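PDB 6LIR: TCR alpha chain from Gallus gallus, which pairs with the TCR beta chain to form the alpha-beta T-cell receptor of chicken T cells, which probably recognises presented antigen. Local coordinates for residues A[30-35]-A[59-64]. Residues are numbered along the deposited sequence; the frame is centred on the assembly and turned at random.
Sequences IQWYRQ and GRLSVS
L61 lays its methyl CD1 against the pyrrole part of the indole of W32, 3.3 Å from NE1 and 3.5 Å from CD1 of the tryptophan. The two side chains meet at a slant. L61 has its CG anti to the backbone N (chi1 161°), which sends the isobutyl group out from its strand to the ring. The indole suits this place because it is wide enough to help fill the gap between two sheets, yet carries one polar group; that N-H is satisfied by a hydrogen bond to the hydroxyl of S70, so it is not left without a partner in the buried interior. Two residues along, I30 and V63 reach toward each other tip to tip. The terminal methyl CD1 of I30 rests against both branches of V63, almost equally near each, 3.7 Å from CG2 and 3.8 Å from CG1. An extended isoleucine (chi2 166°) has the length to cross about half of the space, and the short, forked valine receives its end. No hydrogen bond joins the two segments; their strands belong to facing sheets of the beta sandwich and meet through side chains, with the CA atoms of I30 and V63 7.9 Å apart. Q31 and Y33 point from the other face of their strand, where Y33 OH bonds to the backbone N of L99 of the TCR beta chain. The contact thus lies within the V-set immunoglobulin core, near the C20–C87 disulfide: strand 29-35, between strands 84-90 and 42-47, faces strand 59-63, which runs between 69-74 and 51-54.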
loop_
_atom_site.group_PDB
_atom_site.type_symbol
_atom_site.label_atom_id
_atom_site.label_comp_id
_atom_site.label_asym_id
_atom_site.label_seq_id
_atom_site.Cartn_x
_atom_site.Cartn_y
_atom_site.Cartn_z
ATOM N N ILE A 30 -7.753 -22.646 10.491
ATOM C CA ILE A 30 -6.842 -21.514 10.451
ATOM C C ILE A 30 -6.634 -21.132 8.995
ATOM O O ILE A 30 -6.406 -22.000 8.146
ATOM C CB ILE A 30 -5.496 -21.839 11.128
ATOM C CG1 ILE A 30 -5.687 -21.993 12.640
ATOM C CG2 ILE A 30 -4.472 -20.761 10.839
ATOM C CD1 ILE A 30 -4.518 -22.640 13.341
ATOM N N GLN A 31 -6.695 -19.836 8.715
ATOM C CA GLN A 31 -6.471 -19.317 7.380
ATOM C C GLN A 31 -5.441 -18.209 7.461
ATOM O O GLN A 31 -5.292 -17.546 8.492
ATOM C CB GLN A 31 -7.755 -18.763 6.746
ATOM C CG GLN A 31 -8.829 -19.800 6.493
ATOM C CD GLN A 31 -10.223 -19.209 6.545
ATOM O OE1 GLN A 31 -11.096 -19.720 7.246
ATOM N NE2 GLN A 31 -10.440 -18.127 5.803
ATOM N N TRP A 32 -4.755 -17.989 6.348
ATOM C CA TRP A 32 -3.780 -16.922 6.253
ATOM C C TRP A 32 -4.063 -16.130 4.991
ATOM O O TRP A 32 -4.412 -16.700 3.950
ATOM C CB TRP A 32 -2.348 -17.463 6.222
ATOM C CG TRP A 32 -1.801 -17.810 7.569
ATOM C CD1 TRP A 32 -2.025 -18.956 8.276
ATOM C CD2 TRP A 32 -0.930 -17.006 8.373
ATOM N NE1 TRP A 32 -1.345 -18.918 9.471
ATOM C CE2 TRP A 32 -0.663 -17.732 9.554
ATOM C CE3 TRP A 32 -0.342 -15.747 8.207
ATOM C CZ2 TRP A 32 0.163 -17.242 10.563
ATOM C CZ3 TRP A 32 0.478 -15.259 9.212
ATOM C CH2 TRP A 32 0.723 -16.007 10.376
ATOM N N TYR A 33 -3.913 -14.816 5.101
ATOM C CA TYR A 33 -4.131 -13.890 4.006
ATOM C C TYR A 33 -2.931 -12.961 3.926
ATOM O O TYR A 33 -2.168 -12.815 4.886
ATOM C CB TYR A 33 -5.412 -13.060 4.202
ATOM C CG TYR A 33 -6.705 -13.848 4.174
ATOM C CD1 TYR A 33 -7.102 -14.618 5.261
ATOM C CD2 TYR A 33 -7.541 -13.798 3.066
ATOM C CE1 TYR A 33 -8.288 -15.334 5.236
ATOM C CE2 TYR A 33 -8.727 -14.508 3.029
ATOM C CZ TYR A 33 -9.098 -15.273 4.117
ATOM O OH TYR A 33 -10.279 -15.979 4.077
ATOM N N ARG A 34 -2.768 -12.327 2.771
ATOM C CA ARG A 34 -1.753 -11.300 2.630
ATOM C C ARG A 34 -2.341 -10.133 1.856
ATOM O O ARG A 34 -3.115 -10.318 0.910
ATOM C CB ARG A 34 -0.475 -11.840 1.966
ATOM C CG ARG A 34 -0.498 -11.979 0.463
ATOM C CD ARG A 34 0.901 -12.307 -0.030
ATOM N NE ARG A 34 0.915 -12.726 -1.426
ATOM C CZ ARG A 34 2.009 -13.114 -2.074
ATOM N NH1 ARG A 34 3.181 -13.143 -1.446
ATOM N NH2 ARG A 34 1.930 -13.482 -3.344
ATOM N N GLN A 35 -2.006 -8.934 2.297
ATOM C CA GLN A 35 -2.519 -7.706 1.707
ATOM C C GLN A 35 -1.344 -6.968 1.080
ATOM O O GLN A 35 -0.510 -6.388 1.785
ATOM C CB GLN A 35 -3.234 -6.832 2.730
ATOM C CG GLN A 35 -3.685 -5.513 2.127
ATOM C CD GLN A 35 -3.952 -4.439 3.158
ATOM O OE1 GLN A 35 -3.915 -3.251 2.845
ATOM N NE2 GLN A 35 -4.241 -4.848 4.390
ATOM N N GLY A 59 6.002 -22.119 0.417
ATOM C CA GLY A 59 6.295 -22.316 1.826
ATOM C C GLY A 59 5.352 -23.342 2.432
ATOM O O GLY A 59 4.825 -24.209 1.734
ATOM N N ARG A 60 5.136 -23.206 3.736
ATOM C CA ARG A 60 4.371 -24.214 4.450
ATOM C C ARG A 60 3.778 -23.603 5.708
ATOM O O ARG A 60 4.450 -22.860 6.432
ATOM C CB ARG A 60 5.245 -25.426 4.811
ATOM C CG ARG A 60 4.499 -26.564 5.517
ATOM C CD ARG A 60 5.140 -27.923 5.232
ATOM N NE ARG A 60 6.464 -28.039 5.840
ATOM C CZ ARG A 60 7.236 -29.121 5.770
ATOM N NH1 ARG A 60 6.825 -30.195 5.110
ATOM N NH2 ARG A 60 8.427 -29.128 6.359
ATOM N N LEU A 61 2.516 -23.933 5.949
ATOM C CA LEU A 61 1.795 -23.557 7.152
ATOM C C LEU A 61 1.804 -24.739 8.110
ATOM O O LEU A 61 1.502 -25.867 7.708
ATOM C CB LEU A 61 0.359 -23.152 6.816
ATOM C CG LEU A 61 -0.635 -23.158 7.974
ATOM C CD1 LEU A 61 -0.363 -21.983 8.897
ATOM C CD2 LEU A 61 -2.071 -23.136 7.458
ATOM N N SER A 62 2.152 -24.484 9.367
ATOM C CA SER A 62 2.180 -25.515 10.398
ATOM C C SER A 62 1.297 -25.074 11.556
ATOM O O SER A 62 1.478 -23.980 12.101
ATOM C CB SER A 62 3.606 -25.794 10.885
ATOM O OG SER A 62 4.400 -26.417 9.883
ATOM N N VAL A 63 0.319 -25.912 11.898
ATOM C CA VAL A 63 -0.607 -25.670 13.000
ATOM C C VAL A 63 -0.138 -26.452 14.221
ATOM O O VAL A 63 0.145 -27.653 14.129
ATOM C CB VAL A 63 -2.042 -26.074 12.616
ATOM C CG1 VAL A 63 -2.964 -26.036 13.836
ATOM C CG2 VAL A 63 -2.574 -25.181 11.509
ATOM N N SER A 64 -0.071 -25.775 15.368
ATOM C CA SER A 64 0.360 -26.418 16.603
ATOM C C SER A 64 -0.573 -27.565 16.976
ATOM O O SER A 64 -1.748 -27.591 16.601
ATOM C CB SER A 64 0.415 -25.404 17.745
ATOM O OG SER A 64 1.303 -24.345 17.431
#